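Local coordinates for transcriptional regulator, TetR family (PDB 3HE0), which probably binds regulatory DNA through an N-terminal helix-turn-helix and acts as a transcription factor of the TetR family, at residues 84-89 with 186-190. Sequence-based numbering, arbitrary orientation.
Sequences LKERYR and IEASW. Unlike the reference sequence in segment 84-89: R87 (reference Cys).
The indole of W190 carries the aliphatic chain of K85 over one face, while L84 CB meets it at the rim. W190 in turn presents its edge to one face of the Y88 ring in an edge-to-face pair, the centroids of its six-membered ring and the Y88 ring 5.2 Å apart and the planes at 60°. This is helix-helix packing in the all-helical C-terminal domain of a TetR-family regulator: the start of helix 84-97 crosses the later part of helix 179-193 at 120°, and the segment axes come within 11.2 Å, with W190 and Y88 packed between them together with the K85 chain.

The lysine illustrates how one chain can serve an aromatic face and a charge at once. In K85, CG is anti to the backbone N (chi1 -166°) and the chain beyond stays extended, which lays CG almost exactly over the six-membered ring of W190, 3.9 Å from its centroid, as a CH-pi contact. K85 NZ runs on past the five-membered ring, an off-centre cation-pi contact, and forms a salt bridge to E187 OE1 at 2.8 Å, using its syn lone pair; the bond to OE2 is weak. That second oxygen also lies in the guanidinium plane of R89, whose NH1 makes a long salt bridge to it at 3.4 Å and another to E183. E86 extends this charged network through a weak bond to R89.

Outside the pair, F160 meets the Y88 ring and F147 packs edge-to-face with W190. I186 CG2 touches Y88 CE2 at 4.1 Å, while its backbone O sits near the ring plane. The phenol ends in a short hydrogen bond, Y88 OH donating to S189 OG at 2.6 Å; S189 OG, lying in the plane of the ring, in turn donates to I186 O at 2.9 Å, tilted from the carbonyl plane.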
ATOM      1  N   LEU A  84      -5.966 -26.205  -4.512  1.00 27.97           N
ATOM      2  CA  LEU A  84      -6.093 -24.761  -4.712  1.00 26.77           C
ATOM      3  C   LEU A  84      -5.815 -24.028  -3.420  1.00 25.95           C
ATOM      4  O   LEU A  84      -4.952 -23.163  -3.370  1.00 24.50           O
ATOM      5  CB  LEU A  84      -7.506 -24.384  -5.188  1.00 26.95           C
ATOM      6  CG  LEU A  84      -7.817 -24.366  -6.685  1.00 26.35           C
ATOM      7  CD1 LEU A  84      -9.141 -23.707  -6.843  1.00 24.79           C
ATOM      8  CD2 LEU A  84      -6.774 -23.649  -7.500  1.00 26.06           C
ATOM      9  N   LYS A  85      -6.543 -24.407  -2.370  1.00 25.66           N
ATOM     10  CA  LYS A  85      -6.492 -23.670  -1.107  1.00 26.40           C
ATOM     11  C   LYS A  85      -5.112 -23.679  -0.462  1.00 26.60           C
ATOM     12  O   LYS A  85      -4.748 -22.738   0.235  1.00 26.81           O
ATOM     13  CB  LYS A  85      -7.545 -24.158  -0.123  1.00 26.08           C
ATOM     14  CG  LYS A  85      -7.774 -23.217   1.069  1.00 26.84           C
ATOM     15  CD  LYS A  85      -9.115 -23.525   1.737  1.00 28.28           C
ATOM     16  CE  LYS A  85      -9.348 -22.789   3.031  1.00 25.78           C
ATOM     17  NZ  LYS A  85     -10.746 -23.032   3.460  1.00 27.65           N
ATOM     18  N   GLU A  86      -4.334 -24.713  -0.731  1.00 27.09           N
ATOM     19  CA  GLU A  86      -3.018 -24.834  -0.152  1.00 27.48           C
ATOM     20  C   GLU A  86      -2.052 -23.977  -0.913  1.00 26.69           C
ATOM     21  O   GLU A  86      -1.155 -23.371  -0.322  1.00 26.05           O
ATOM     22  CB  GLU A  86      -2.555 -26.307  -0.164  1.00 28.33           C
ATOM     23  CG  GLU A  86      -1.152 -26.516   0.401  1.00 33.02           C
ATOM     24  CD  GLU A  86      -0.922 -25.749   1.734  1.00 40.15           C
ATOM     25  OE1 GLU A  86      -1.822 -25.726   2.625  1.00 42.47           O
ATOM     26  OE2 GLU A  86       0.170 -25.141   1.873  1.00 46.01           O
ATOM     27  N   ARG A  87      -2.189 -23.954  -2.235  1.00 26.00           N
ATOM     28  CA  ARG A  87      -1.413 -22.989  -3.014  1.00 25.96           C
ATOM     29  C   ARG A  87      -1.740 -21.561  -2.537  1.00 24.93           C
ATOM     30  O   ARG A  87      -0.849 -20.746  -2.366  1.00 24.99           O
ATOM     31  CB  ARG A  87      -1.695 -23.119  -4.509  1.00 26.04           C
ATOM     32  CG  ARG A  87      -1.148 -24.386  -5.125  1.00 27.39           C
ATOM     33  CD  ARG A  87      -1.336 -24.375  -6.615  1.00 28.45           C
ATOM     34  NE  ARG A  87      -2.519 -25.127  -6.982  1.00 29.67           N
ATOM     35  CZ  ARG A  87      -3.222 -24.951  -8.101  1.00 30.14           C
ATOM     36  NH1 ARG A  87      -4.279 -25.713  -8.323  1.00 31.76           N
ATOM     37  NH2 ARG A  87      -2.899 -24.026  -8.992  1.00 29.74           N
ATOM     38  N   TYR A  88      -3.014 -21.286  -2.319  1.00 24.37           N
ATOM     39  CA  TYR A  88      -3.429 -19.968  -1.842  1.00 24.72           C
ATOM     40  C   TYR A  88      -2.753 -19.648  -0.503  1.00 24.58           C
ATOM     41  O   TYR A  88      -2.133 -18.594  -0.349  1.00 23.33           O
ATOM     42  CB  TYR A  88      -4.952 -19.880  -1.735  1.00 24.54           C
ATOM     43  CG  TYR A  88      -5.424 -18.555  -1.187  1.00 25.00           C
ATOM     44  CD1 TYR A  88      -5.570 -17.456  -2.009  1.00 24.61           C
ATOM     45  CD2 TYR A  88      -5.687 -18.391   0.159  1.00 25.01           C
ATOM     46  CE1 TYR A  88      -5.985 -16.218  -1.491  1.00 25.31           C
ATOM     47  CE2 TYR A  88      -6.120 -17.156   0.679  1.00 24.92           C
ATOM     48  CZ  TYR A  88      -6.257 -16.088  -0.153  1.00 24.08           C
ATOM     49  OH  TYR A  88      -6.668 -14.878   0.347  1.00 25.18           O
ATOM     50  N   ARG A  89      -2.828 -20.592   0.440  1.00 24.80           N
ATOM     51  CA  ARG A  89      -2.268 -20.383   1.769  1.00 25.16           C
ATOM     52  C   ARG A  89      -0.772 -20.161   1.704  1.00 25.11           C
ATOM     53  O   ARG A  89      -0.234 -19.326   2.444  1.00 25.74           O
ATOM     54  CB  ARG A  89      -2.579 -21.572   2.701  1.00 25.82           C
ATOM     55  CG  ARG A  89      -2.067 -21.406   4.154  1.00 27.53           C
ATOM     56  CD  ARG A  89      -2.411 -22.594   5.083  1.00 28.83           C
ATOM     57  NE  ARG A  89      -3.814 -22.544   5.460  1.00 32.13           N
ATOM     58  CZ  ARG A  89      -4.797 -23.226   4.871  1.00 35.31           C
ATOM     59  NH1 ARG A  89      -6.043 -23.081   5.309  1.00 35.31           N
ATOM     60  NH2 ARG A  89      -4.548 -24.059   3.851  1.00 37.65           N
ATOM     61  N   ILE A 186      -6.475 -15.616   6.911  1.00 20.79           N
ATOM     62  CA  ILE A 186      -6.325 -16.323   5.636  1.00 20.44           C
ATOM     63  C   ILE A 186      -7.695 -16.807   5.157  1.00 20.81           C
ATOM     64  O   ILE A 186      -8.075 -16.620   3.986  1.00 20.32           O
ATOM     65  CB  ILE A 186      -5.375 -17.531   5.750  1.00 20.96           C
ATOM     66  CG1 ILE A 186      -3.920 -17.085   6.024  1.00 19.54           C
ATOM     67  CG2 ILE A 186      -5.469 -18.374   4.504  1.00 20.27           C
ATOM     68  CD1 ILE A 186      -2.944 -18.266   6.522  1.00 15.64           C
ATOM     69  N   GLU A 187      -8.465 -17.378   6.085  1.00 20.38           N
ATOM     70  CA  GLU A 187      -9.777 -17.891   5.748  1.00 20.55           C
ATOM     71  C   GLU A 187     -10.736 -16.805   5.308  1.00 20.94           C
ATOM     72  O   GLU A 187     -11.533 -17.031   4.393  1.00 20.83           O
ATOM     73  CB  GLU A 187     -10.395 -18.661   6.908  1.00 20.81           C
ATOM     74  CG  GLU A 187      -9.682 -19.976   7.182  1.00 23.74           C
ATOM     75  CD  GLU A 187      -9.911 -21.037   6.101  1.00 26.25           C
ATOM     76  OE1 GLU A 187     -10.796 -20.853   5.211  1.00 27.74           O
ATOM     77  OE2 GLU A 187      -9.207 -22.074   6.174  1.00 30.43           O
ATOM     78  N   ALA A 188     -10.673 -15.640   5.961  1.00 20.23           N
ATOM     79  CA  ALA A 188     -11.578 -14.548   5.642  1.00 20.19           C
ATOM     80  C   ALA A 188     -11.304 -14.005   4.232  1.00 20.35           C
ATOM     81  O   ALA A 188     -12.239 -13.677   3.477  1.00 19.84           O
ATOM     82  CB  ALA A 188     -11.498 -13.428   6.688  1.00 19.18           C
ATOM     83  N   SER A 189     -10.023 -13.897   3.893  1.00 20.79           N
ATOM     84  CA  SER A 189      -9.623 -13.435   2.567  1.00 20.41           C
ATOM     85  C   SER A 189     -10.030 -14.445   1.487  1.00 20.14           C
ATOM     86  O   SER A 189     -10.435 -14.046   0.404  1.00 21.46           O
ATOM     87  CB  SER A 189      -8.126 -13.074   2.525  1.00 19.64           C
ATOM     88  OG  SER A 189      -7.278 -14.175   2.747  1.00 21.69           O
ATOM     89  N   TRP A 190      -9.954 -15.739   1.781  1.00 20.38           N
ATOM     90  CA  TRP A 190     -10.454 -16.788   0.894  1.00 20.29           C
ATOM     91  C   TRP A 190     -11.963 -16.579   0.650  1.00 20.88           C
ATOM     92  O   TRP A 190     -12.420 -16.690  -0.487  1.00 21.34           O
ATOM     93  CB  TRP A 190     -10.197 -18.137   1.542  1.00 19.86           C
ATOM     94  CG  TRP A 190     -10.628 -19.325   0.826  1.00 19.98           C
ATOM     95  CD1 TRP A 190     -11.706 -20.102   1.134  1.00 20.59           C
ATOM     96  CD2 TRP A 190      -9.966 -19.975  -0.277  1.00 15.84           C
ATOM     97  NE1 TRP A 190     -11.768 -21.173   0.294  1.00 19.57           N
ATOM     98  CE2 TRP A 190     -10.724 -21.111  -0.596  1.00 17.42           C
ATOM     99  CE3 TRP A 190      -8.836 -19.685  -1.030  1.00 17.26           C
ATOM    100  CZ2 TRP A 190     -10.380 -21.984  -1.632  1.00 16.90           C
ATOM    101  CZ3 TRP A 190      -8.483 -20.547  -2.076  1.00 17.23           C
ATOM    102  CH2 TRP A 190      -9.251 -21.683  -2.357  1.00 17.74           C
TER